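Local coordinates for protein citryl-spermidine/3,4-dihydroxybenzoyl-citryl-spermidine:spermidine ligase (Bacillus anthracis, PDB 3TO3) that joins spermidine to a citryl-spermidine intermediate at the expense of ATP, a condensation in the biosynthesis of the siderophore petrobactin, at residues Ile189-Ile194 against Arg285-Val290; Glu221-Ala226 against Glu273-Tyr278; Ile244-Trp249 against Asn253-Asn258. All coordinates share one frame; numbering follows the deposited sequence. Where two conformers were deposited one is given.

How the interactions relate
Burial and chemistry go together in these three contacts. Interactions 1 and 3 are buried, whereas interaction 2 lies at the surface. Interactions 1 and 3 both reach the three-stranded antiparallel sheet, in which strands 192-197 and 241-246 are neighbours, and the loop 273-278 of interaction 2 pairs by backbone with segment 189-194 of interaction 1. In interaction 1 the two segments meet through aliphatic methyls alone, while Arg285, beside this packing, binds ATP. Interaction 3 combines a small apolar contact with a carbonyl that accepts two hydrogen bonds and an amide over an indole. Interaction 2 rests on one lysine and has no hydrogen bond between its segments.

Interaction 1 of 3, residues Ile189-Ile194 against Arg285-Val290; sequences IKLIWI and RTLRNV. With ATP (adenosine-5'-triphosphate), chain E.
Leu287 reaches out from strand 286-289 and divides its two methyls between Leu191 and Ile189. The leucines run antiparallel, sliding past each other so that Leu191 CD2 comes to 3.4 Å from Leu287 CD1. Ile189 instead meets Leu287 at about a right angle, with its CD1 4.0 Å from Leu287 CD2. Ile189 CG1 lies between the backbone N and the carbonyl carbon (chi1 86°), which turns the far end of the side chain toward the leucine although its CB does not point there. All three residues are buried, and Leu191 also packs against Pro245 and Val298.

The nucleotide is reached two residues earlier. Arg285, extended from CG to NE, brings its guanidinium edge to the nucleotide: NE donates to O1B of ATP at 2.9 Å (N-H...O angle 152°), and NH2 donates to O2B at 3.1 Å and, weakly, to O1A. Two beta-phosphate bonds and a weak alpha-phosphate one would be expected to offset part of the negative charge. Ser283, Lys299, Arg311 and Tyr391 also bond the nucleotide. Apolar packing thus links the lead-in to strand 192-197 to strand 286-289, directly preceded by the phosphate-binding arginine of this IucA/IucC-family ATP site.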
loop_
_atom_site.group_PDB
_atom_site.type_symbol
_atom_site.label_atom_id
_atom_site.label_comp_id
_atom_site.label_asym_id
_atom_site.label_seq_id
_atom_site.Cartn_x
_atom_site.Cartn_y
_atom_site.Cartn_z
ATOM N N ILE B 189 9.480 -20.717 -9.916
ATOM C CA ILE B 189 9.643 -20.295 -8.526
ATOM C C ILE B 189 9.448 -21.464 -7.570
ATOM O O ILE B 189 8.850 -22.484 -7.926
ATOM C CB ILE B 189 8.691 -19.138 -8.158
ATOM C CG1 ILE B 189 7.330 -19.668 -7.721
ATOM C CG2 ILE B 189 8.511 -18.199 -9.344
ATOM C CD1 ILE B 189 6.173 -18.726 -8.049
ATOM N N LYS B 190 9.973 -21.306 -6.363
ATOM C CA LYS B 190 9.926 -22.338 -5.339
ATOM C C LYS B 190 8.893 -21.921 -4.350
ATOM O O LYS B 190 8.825 -20.756 -4.003
ATOM C CB LYS B 190 11.231 -22.392 -4.560
ATOM C CG LYS B 190 12.436 -22.635 -5.373
ATOM C CD LYS B 190 12.393 -23.997 -5.944
ATOM C CE LYS B 190 13.797 -24.534 -6.070
ATOM N NZ LYS B 190 13.725 -25.827 -6.781
ATOM N N LEU B 191 8.117 -22.872 -3.855
ATOM C CA LEU B 191 7.231 -22.586 -2.752
ATOM C C LEU B 191 8.084 -22.563 -1.509
ATOM O O LEU B 191 9.107 -23.250 -1.441
ATOM C CB LEU B 191 6.144 -23.642 -2.648
ATOM C CG LEU B 191 5.284 -23.703 -3.905
ATOM C CD1 LEU B 191 4.231 -24.755 -3.747
ATOM C CD2 LEU B 191 4.654 -22.388 -4.062
ATOM N N ILE B 192 7.695 -21.720 -0.558
ATOM C CA ILE B 192 8.262 -21.748 0.776
ATOM C C ILE B 192 7.412 -22.688 1.642
ATOM O O ILE B 192 6.196 -22.554 1.676
ATOM C CB ILE B 192 8.244 -20.328 1.401
ATOM C CG1 ILE B 192 9.055 -19.335 0.536
ATOM C CG2 ILE B 192 8.675 -20.388 2.870
ATOM C CD1 ILE B 192 10.468 -19.789 0.149
ATOM N N TRP B 193 8.040 -23.640 2.318
ATOM C CA TRP B 193 7.334 -24.496 3.275
ATOM C C TRP B 193 7.452 -23.952 4.675
ATOM O O TRP B 193 8.562 -23.661 5.133
ATOM C CB TRP B 193 7.912 -25.919 3.269
ATOM C CG TRP B 193 7.402 -26.743 2.145
ATOM C CD1 TRP B 193 8.061 -27.050 1.005
ATOM C CD2 TRP B 193 6.090 -27.308 2.019
ATOM N NE1 TRP B 193 7.258 -27.782 0.182
ATOM C CE2 TRP B 193 6.039 -27.957 0.781
ATOM C CE3 TRP B 193 4.963 -27.343 2.849
ATOM C CZ2 TRP B 193 4.900 -28.646 0.337
ATOM C CZ3 TRP B 193 3.851 -28.014 2.421
ATOM C CH2 TRP B 193 3.822 -28.663 1.165
ATOM N N ILE B 194 6.319 -23.819 5.368
ATOM C CA ILE B 194 6.351 -23.455 6.778
ATOM C C ILE B 194 5.623 -24.506 7.614
ATOM O O ILE B 194 4.729 -25.191 7.133
ATOM C CB ILE B 194 5.681 -22.047 7.083
ATOM C CG1 ILE B 194 4.162 -22.121 6.904
ATOM C CG2 ILE B 194 6.294 -20.927 6.254
ATOM C CD1 ILE B 194 3.421 -20.907 7.323
ATOM N N ARG B 285 -1.948 -16.777 -8.300
ATOM C CA ARG B 285 -1.803 -17.395 -6.984
ATOM C C ARG B 285 -1.985 -18.904 -7.139
ATOM O O ARG B 285 -1.875 -19.660 -6.191
ATOM C CB ARG B 285 -2.758 -16.783 -5.954
ATOM C CG ARG B 285 -4.178 -16.782 -6.415
ATOM C CD ARG B 285 -5.132 -16.487 -5.292
ATOM N NE ARG B 285 -6.502 -16.455 -5.783
ATOM C CZ ARG B 285 -7.574 -16.326 -5.014
ATOM N NH1 ARG B 285 -7.430 -16.226 -3.703
ATOM N NH2 ARG B 285 -8.790 -16.297 -5.558
ATOM N N THR B 286 -2.271 -19.326 -8.357
ATOM C CA THR B 286 -2.393 -20.743 -8.658
ATOM C C THR B 286 -1.184 -21.193 -9.440
ATOM O O THR B 286 -0.929 -20.694 -10.502
ATOM C CB THR B 286 -3.618 -21.026 -9.517
ATOM O OG1 THR B 286 -4.786 -20.527 -8.848
ATOM C CG2 THR B 286 -3.746 -22.545 -9.758
ATOM N N LEU B 287 -0.455 -22.157 -8.908
ATOM C CA LEU B 287 0.826 -22.524 -9.461
ATOM C C LEU B 287 0.818 -23.979 -9.922
ATOM O O LEU B 287 0.327 -24.875 -9.202
ATOM C CB LEU B 287 1.917 -22.305 -8.411
ATOM C CG LEU B 287 1.873 -20.937 -7.711
ATOM C CD1 LEU B 287 2.727 -20.941 -6.450
ATOM C CD2 LEU B 287 2.347 -19.862 -8.640
ATOM N N ARG B 288 1.344 -24.208 -11.124
ATOM C CA ARG B 288 1.500 -25.550 -11.658
ATOM C C ARG B 288 2.905 -26.047 -11.346
ATOM O O ARG B 288 3.846 -25.262 -11.210
ATOM C CB ARG B 288 1.217 -25.602 -13.164
ATOM C CG ARG B 288 2.052 -24.667 -14.005
ATOM C CD ARG B 288 1.885 -24.924 -15.508
ATOM N NE ARG B 288 3.082 -25.527 -16.093
ATOM C CZ ARG B 288 3.946 -24.883 -16.860
ATOM N NH1 ARG B 288 3.745 -23.608 -17.172
ATOM N NH2 ARG B 288 4.999 -25.527 -17.339
ATOM N N ASN B 289 3.038 -27.351 -11.166
ATOM C CA ASN B 289 4.328 -27.915 -10.894
ATOM C C ASN B 289 5.003 -28.110 -12.250
ATOM O O ASN B 289 4.502 -28.838 -13.103
ATOM C CB ASN B 289 4.100 -29.235 -10.159
ATOM C CG ASN B 289 5.373 -29.881 -9.713
ATOM O OD1 ASN B 289 6.333 -29.942 -10.465
ATOM N ND2 ASN B 289 5.388 -30.381 -8.481
ATOM N N VAL B 290 6.122 -27.426 -12.468
ATOM C CA VAL B 290 6.792 -27.452 -13.773
ATOM C C VAL B 290 7.635 -28.715 -13.929
ATOM O O VAL B 290 7.789 -29.260 -15.020
ATOM C CB VAL B 290 7.741 -26.255 -13.955
ATOM C CG1 VAL B 290 8.423 -26.346 -15.283
ATOM C CG2 VAL B 290 6.994 -24.967 -13.877
HETATM P PB ATP E . -8.517 -17.730 -9.133
HETATM O O1B ATP E . -7.205 -17.561 -8.410
HETATM O O2B ATP E . -9.649 -17.683 -8.142
HETATM O O3B ATP E . -8.510 -19.089 -9.925
HETATM P PA ATP E . -8.791 -15.110 -9.805
HETATM O O1A ATP E . -8.046 -14.903 -8.501
HETATM O O2A ATP E . -10.252 -14.684 -9.722
HETATM O O3A ATP E . -8.725 -16.611 -10.205
HETATM O "O5'" ATP E . -8.053 -14.255 -10.897
HETATM C "C5'" ATP E . -8.042 -14.649 -12.218
HETATM C "C4'" ATP E . -7.705 -13.656 -13.180
HETATM O "O4'" ATP E . -8.186 -14.069 -14.505
HETATM C "C3'" ATP E . -8.390 -12.379 -12.875
HETATM O "O3'" ATP E . -7.463 -11.381 -12.687
HETATM C "C2'" ATP E . -9.232 -12.109 -14.054
HETATM O "O2'" ATP E . -9.276 -10.772 -14.327
HETATM C "C1'" ATP E . -8.527 -12.867 -15.126
HETATM N N9 ATP E . -9.273 -13.070 -16.339
HETATM C C8 ATP E . -8.804 -12.785 -17.567
HETATM N N7 ATP E . -9.757 -13.102 -18.454
HETATM C C5 ATP E . -10.832 -13.598 -17.800
HETATM C C6 ATP E . -12.079 -14.078 -18.226
HETATM N N6 ATP E . -12.392 -14.091 -19.628
HETATM N N1 ATP E . -12.965 -14.519 -17.303
HETATM C C2 ATP E . -12.654 -14.497 -15.990
HETATM N N3 ATP E . -11.461 -14.037 -15.549
HETATM C C4 ATP E . -10.530 -13.581 -16.428
#

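Interaction 2 of 3, residues Glu221-Ala226 against Glu273-Tyr278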
loop_
_atom_site.group_PDB
_atom_site.type_symbol
_atom_site.label_atom_id
_atom_site.label_comp_id
_atom_site.label_asym_id
_atom_site.label_seq_id
_atom_site.Cartn_x
_atom_site.Cartn_y
_atom_site.Cartn_z
ATOM N N GLU B 221 9.060 -38.148 2.084
ATOM C CA GLU B 221 9.253 -38.648 3.439
ATOM C C GLU B 221 10.573 -38.165 3.998
ATOM O O GLU B 221 10.675 -37.891 5.188
ATOM C CB GLU B 221 9.224 -40.175 3.511
ATOM C CG GLU B 221 7.859 -40.797 3.390
ATOM C CD GLU B 221 7.526 -41.149 1.963
ATOM O OE1 GLU B 221 8.003 -40.433 1.052
ATOM O OE2 GLU B 221 6.802 -42.148 1.751
ATOM N N ARG B 222 11.585 -38.071 3.141
ATOM C CA ARG B 222 12.917 -37.728 3.608
ATOM C C ARG B 222 12.915 -36.300 4.128
ATOM O O ARG B 222 13.378 -36.032 5.249
ATOM C CB ARG B 222 13.959 -37.891 2.500
ATOM C CG ARG B 222 15.418 -37.800 2.975
ATOM C CD ARG B 222 16.375 -37.692 1.788
ATOM N NE ARG B 222 17.395 -38.745 1.772
ATOM C CZ ARG B 222 18.077 -39.118 0.688
ATOM N NH1 ARG B 222 17.846 -38.532 -0.487
ATOM N NH2 ARG B 222 18.992 -40.082 0.776
ATOM N N LYS B 223 12.384 -35.394 3.308
ATOM C CA LYS B 223 12.335 -33.981 3.649
ATOM C C LYS B 223 11.470 -33.773 4.889
ATOM O O LYS B 223 11.866 -33.070 5.823
ATOM C CB LYS B 223 11.795 -33.165 2.478
ATOM C CG LYS B 223 12.737 -32.077 2.015
ATOM C CD LYS B 223 11.985 -30.772 1.774
ATOM C CE LYS B 223 12.178 -30.233 0.353
ATOM N NZ LYS B 223 13.626 -30.134 -0.031
ATOM N N LEU B 224 10.299 -34.406 4.900
ATOM C CA LEU B 224 9.345 -34.251 5.990
ATOM C C LEU B 224 9.987 -34.718 7.275
ATOM O O LEU B 224 9.738 -34.162 8.348
ATOM C CB LEU B 224 8.073 -35.049 5.716
ATOM C CG LEU B 224 6.741 -34.695 6.398
ATOM C CD1 LEU B 224 6.535 -33.196 6.619
ATOM C CD2 LEU B 224 5.576 -35.264 5.594
ATOM N N GLU B 225 10.839 -35.727 7.158
ATOM C CA GLU B 225 11.483 -36.293 8.324
ATOM C C GLU B 225 12.470 -35.260 8.811
ATOM O O GLU B 225 12.622 -35.037 10.002
ATOM C CB GLU B 225 12.191 -37.611 7.974
ATOM C CG GLU B 225 12.705 -38.397 9.174
ATOM C CD GLU B 225 13.030 -39.857 8.829
ATOM O OE1 GLU B 225 13.595 -40.572 9.698
ATOM O OE2 GLU B 225 12.714 -40.292 7.693
ATOM N N ALA B 226 13.113 -34.606 7.864
ATOM C CA ALA B 226 14.135 -33.628 8.179
ATOM C C ALA B 226 13.488 -32.341 8.669
ATOM O O ALA B 226 14.074 -31.601 9.469
ATOM C CB ALA B 226 14.989 -33.359 6.955
ATOM N N GLU B 273 12.530 -24.446 1.009
ATOM C CA GLU B 273 11.955 -24.291 -0.325
ATOM C C GLU B 273 11.516 -25.623 -0.891
ATOM O O GLU B 273 12.078 -26.649 -0.531
ATOM C CB GLU B 273 12.967 -23.620 -1.251
ATOM C CG GLU B 273 13.574 -22.380 -0.605
ATOM C CD GLU B 273 14.482 -21.592 -1.517
ATOM O OE1 GLU B 273 15.708 -21.839 -1.498
ATOM O OE2 GLU B 273 13.968 -20.707 -2.227
ATOM N N SER B 274 10.483 -25.627 -1.735
ATOM C CA SER B 274 10.079 -26.885 -2.353
ATOM C C SER B 274 11.191 -27.438 -3.239
ATOM O O SER B 274 12.026 -26.681 -3.726
ATOM C CB SER B 274 8.787 -26.718 -3.148
ATOM O OG SER B 274 8.869 -25.619 -4.017
ATOM N N ALA B 275 11.225 -28.759 -3.420
ATOM C CA ALA B 275 12.185 -29.365 -4.340
ATOM C C ALA B 275 11.815 -28.985 -5.770
ATOM O O ALA B 275 12.670 -28.663 -6.580
ATOM C CB ALA B 275 12.202 -30.940 -4.197
ATOM N N ASP B 276 10.524 -29.053 -6.075
ATOM C CA ASP B 276 10.038 -28.763 -7.423
ATOM C C ASP B 276 9.919 -27.256 -7.713
ATOM O O ASP B 276 9.743 -26.430 -6.804
ATOM C CB ASP B 276 8.695 -29.482 -7.683
ATOM C CG ASP B 276 8.827 -31.026 -7.637
ATOM O OD1 ASP B 276 9.969 -31.547 -7.617
ATOM O OD2 ASP B 276 7.787 -31.722 -7.635
ATOM N N ASP B 277 10.010 -26.927 -8.991
ATOM C CA ASP B 277 9.767 -25.582 -9.484
ATOM C C ASP B 277 8.294 -25.430 -9.878
ATOM O O ASP B 277 7.660 -26.362 -10.364
ATOM C CB ASP B 277 10.641 -25.315 -10.705
ATOM C CG ASP B 277 12.096 -25.139 -10.343
ATOM O OD1 ASP B 277 12.377 -24.581 -9.268
ATOM O OD2 ASP B 277 12.964 -25.570 -11.119
ATOM N N TYR B 278 7.756 -24.248 -9.651
ATOM C CA TYR B 278 6.388 -23.973 -10.012
ATOM C C TYR B 278 6.349 -22.773 -10.927
ATOM O O TYR B 278 7.308 -21.998 -11.045
ATOM C CB TYR B 278 5.515 -23.740 -8.773
ATOM C CG TYR B 278 5.221 -25.006 -7.995
ATOM C CD1 TYR B 278 3.991 -25.628 -8.091
ATOM C CD2 TYR B 278 6.191 -25.590 -7.171
ATOM C CE1 TYR B 278 3.721 -26.793 -7.391
ATOM C CE2 TYR B 278 5.932 -26.747 -6.463
ATOM C CZ TYR B 278 4.694 -27.347 -6.585
ATOM O OH TYR B 278 4.420 -28.499 -5.891
#
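Lys223 makes this contact by itself, reaching from the helix that begins at Glu221 to the loop running through Glu273 and Ala275. Its closer part is the far end of the lysine chain against the loop backbone. Lys223 CE lies 3.7 Å from the carbonyl O of Glu273 and 4.2 Å from the N of Ala275. The chain does not run straight to that point: it bends at chi2 (-135°) and again at both later torsions, so the methylene next to the amine is laid beside the peptide groups. Lys223 NZ stops 3.8 Å from Glu273 O, and no hydrogen bond joins the two segments. A positive end near a carbonyl oxygen may still gain a modest electrostatic benefit.

The looser side is the approach to Ala275, an exposed residue whose CB is 4.5 Å from Lys223 NZ. The CB of Glu273 points away from the helix, and its side chain packs instead on Lys190 and Ile192, and on Met4 of the second subunit.

The loop is bonded within itself and to other parts of the chain. Ser274 OG donates to Asp276 O at 3.0 Å, in the carbonyl plane, and also bonds Leu191 N. Asp276 forms a salt bridge with Arg295, and Asp277 forms one with Lys190. The loop therefore connects strand 268-273 to strand 278-280 while holding to the residues that lead into strand 192-197; helix 221-232 touches it from the surface through a single lysine side chain, and packs on helix 208-219 through Leu224.

Interaction 3 of 3, residues Ile244-Trp249 against Asn253-Asn258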
loop_
_atom_site.group_PDB
_atom_site.type_symbol
_atom_site.label_atom_id
_atom_site.label_comp_id
_atom_site.label_asym_id
_atom_site.label_seq_id
_atom_site.Cartn_x
_atom_site.Cartn_y
_atom_site.Cartn_z
ATOM N N ILE B 244 2.348 -25.927 5.536
ATOM C CA ILE B 244 1.675 -25.173 4.484
ATOM C C ILE B 244 2.696 -24.569 3.533
ATOM O O ILE B 244 3.670 -23.944 3.957
ATOM C CB ILE B 244 0.924 -23.999 5.139
ATOM C CG1 ILE B 244 0.213 -24.462 6.426
ATOM C CG2 ILE B 244 0.005 -23.315 4.153
ATOM C CD1 ILE B 244 -0.738 -23.435 6.973
ATOM N N PRO B 245 2.450 -24.713 2.229
ATOM C CA PRO B 245 3.279 -24.056 1.217
ATOM C C PRO B 245 2.859 -22.567 1.064
ATOM O O PRO B 245 1.669 -22.283 1.121
ATOM C CB PRO B 245 3.032 -24.896 -0.031
ATOM C CG PRO B 245 1.662 -25.454 0.160
ATOM C CD PRO B 245 1.374 -25.529 1.642
ATOM N N VAL B 246 3.813 -21.661 0.848
ATOM C CA VAL B 246 3.534 -20.241 0.800
ATOM C C VAL B 246 4.172 -19.667 -0.456
ATOM O O VAL B 246 5.299 -20.024 -0.809
ATOM C CB VAL B 246 4.141 -19.537 2.028
ATOM C CG1 VAL B 246 3.792 -18.066 2.041
ATOM C CG2 VAL B 246 3.680 -20.218 3.308
ATOM N N HIS B 247 3.448 -18.794 -1.151
ATOM C CA HIS B 247 4.034 -18.102 -2.294
ATOM C C HIS B 247 5.234 -17.315 -1.793
ATOM O O HIS B 247 5.136 -16.645 -0.797
ATOM C CB HIS B 247 3.004 -17.161 -2.883
ATOM C CG HIS B 247 3.389 -16.593 -4.204
ATOM N ND1 HIS B 247 4.500 -15.795 -4.376
ATOM C CD2 HIS B 247 2.803 -16.701 -5.422
ATOM C CE1 HIS B 247 4.589 -15.450 -5.650
ATOM N NE2 HIS B 247 3.573 -15.986 -6.305
ATOM N N PRO B 248 6.371 -17.384 -2.485
ATOM C CA PRO B 248 7.531 -16.648 -1.965
ATOM C C PRO B 248 7.312 -15.134 -1.914
ATOM O O PRO B 248 7.932 -14.517 -1.051
ATOM C CB PRO B 248 8.670 -17.008 -2.943
ATOM C CG PRO B 248 7.974 -17.419 -4.220
ATOM C CD PRO B 248 6.613 -17.974 -3.817
ATOM N N TRP B 249 6.458 -14.550 -2.763
ATOM C CA TRP B 249 6.171 -13.093 -2.624
ATOM C C TRP B 249 5.382 -12.858 -1.352
ATOM O O TRP B 249 5.605 -11.877 -0.638
ATOM C CB TRP B 249 5.368 -12.476 -3.793
ATOM C CG TRP B 249 5.199 -10.975 -3.698
ATOM C CD1 TRP B 249 5.983 -10.027 -4.293
ATOM C CD2 TRP B 249 4.193 -10.250 -2.957
ATOM N NE1 TRP B 249 5.528 -8.775 -3.983
ATOM C CE2 TRP B 249 4.437 -8.877 -3.163
ATOM C CE3 TRP B 249 3.096 -10.633 -2.162
ATOM C CZ2 TRP B 249 3.646 -7.870 -2.585
ATOM C CZ3 TRP B 249 2.291 -9.634 -1.594
ATOM C CH2 TRP B 249 2.580 -8.270 -1.806
ATOM N N ASN B 253 6.995 -10.534 1.524
ATOM C CA ASN B 253 6.391 -9.211 1.583
ATOM C C ASN B 253 5.222 -9.039 2.512
ATOM O O ASN B 253 4.754 -7.922 2.738
ATOM C CB ASN B 253 6.111 -8.690 0.186
ATOM C CG ASN B 253 7.343 -8.755 -0.674
ATOM O OD1 ASN B 253 8.304 -8.026 -0.431
ATOM N ND2 ASN B 253 7.355 -9.666 -1.644
ATOM N N PHE B 254 4.730 -10.161 3.022
ATOM C CA PHE B 254 3.544 -10.128 3.850
ATOM C C PHE B 254 3.613 -10.917 5.168
ATOM O O PHE B 254 3.409 -10.357 6.256
ATOM C CB PHE B 254 2.255 -10.354 3.043
ATOM C CG PHE B 254 1.036 -9.900 3.767
ATOM C CD1 PHE B 254 0.671 -8.565 3.755
ATOM C CD2 PHE B 254 0.278 -10.802 4.522
ATOM C CE1 PHE B 254 -0.458 -8.125 4.446
ATOM C CE2 PHE B 254 -0.837 -10.379 5.219
ATOM C CZ PHE B 254 -1.215 -9.039 5.180
ATOM N N ILE B 255 3.809 -12.232 5.062
ATOM C CA ILE B 255 3.910 -13.073 6.247
ATOM C C ILE B 255 5.020 -12.631 7.214
ATOM O O ILE B 255 4.750 -12.360 8.376
ATOM C CB ILE B 255 4.107 -14.571 5.922
ATOM C CG1 ILE B 255 3.156 -15.029 4.835
ATOM C CG2 ILE B 255 3.842 -15.400 7.175
ATOM C CD1 ILE B 255 1.718 -14.783 5.174
ATOM N N ILE B 256 6.254 -12.549 6.735
ATOM C CA ILE B 256 7.369 -12.225 7.612
ATOM C C ILE B 256 7.118 -10.928 8.349
ATOM O O ILE B 256 7.424 -10.812 9.536
ATOM C CB ILE B 256 8.694 -12.079 6.848
ATOM C CG1 ILE B 256 9.163 -13.422 6.333
ATOM C CG2 ILE B 256 9.782 -11.605 7.768
ATOM C CD1 ILE B 256 10.621 -13.437 5.970
ATOM N N SER B 257 6.597 -9.926 7.647
ATOM C CA SER B 257 6.459 -8.630 8.283
ATOM C C SER B 257 5.213 -8.530 9.149
ATOM O O SER B 257 5.209 -7.773 10.110
ATOM C CB SER B 257 6.500 -7.501 7.262
ATOM O OG SER B 257 5.470 -7.670 6.311
ATOM N N ASN B 258 4.131 -9.211 8.773
ATOM C CA ASN B 258 2.899 -9.153 9.583
ATOM C C ASN B 258 2.661 -10.257 10.630
ATOM O O ASN B 258 1.699 -10.223 11.380
ATOM C CB ASN B 258 1.683 -9.085 8.659
ATOM C CG ASN B 258 1.632 -7.785 7.851
ATOM O OD1 ASN B 258 2.092 -7.725 6.712
ATOM N ND2 ASN B 258 1.036 -6.762 8.428
#
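Two first torsions bring Trp249 and Asn253 together. In Trp249 CG stands anti to the backbone N (chi1 -175°), and in Asn253 CG lies beside its own N (chi1 -53°), so that the amide folds back over the indole. The side chains cross at about a right angle, with the ring and amide planes 44° apart. Asn253 CB sits over the six-membered ring, 3.8 Å from its centroid, in a CH-pi contact, while Asn253 ND2 lies over the pyrrole side, 3.0 Å from Trp249 CD1, a tight approach.

One oxygen takes two bonds. Trp249 O accepts from Asn253 N at 2.9 Å, the i to i+4 helical bond, where the helix widens into a pi-type turn, and from Asn253 ND2 at 3.0 Å, a bent bond. The second donor comes in the carbonyl plane on a lone pair, although the oxygen is tilted from the amide plane. Before the helix, His247 is the N-cap: its ND1 accepts from Trp249 N at 2.8 Å, almost in the imidazole plane. On the strand side, Val246 CG1 meets Ile255 CG1 at 4.2 Å, packing the end of strand 241-246 against the helix that follows it.

The rings of Phe173 and Tyr181 meet Trp249 and His247 edge to face, and Asn253 packs on Gln174 of the second subunit. An acceptor role for His247 ND1 is consistent with a neutral imidazole protonated at NE2.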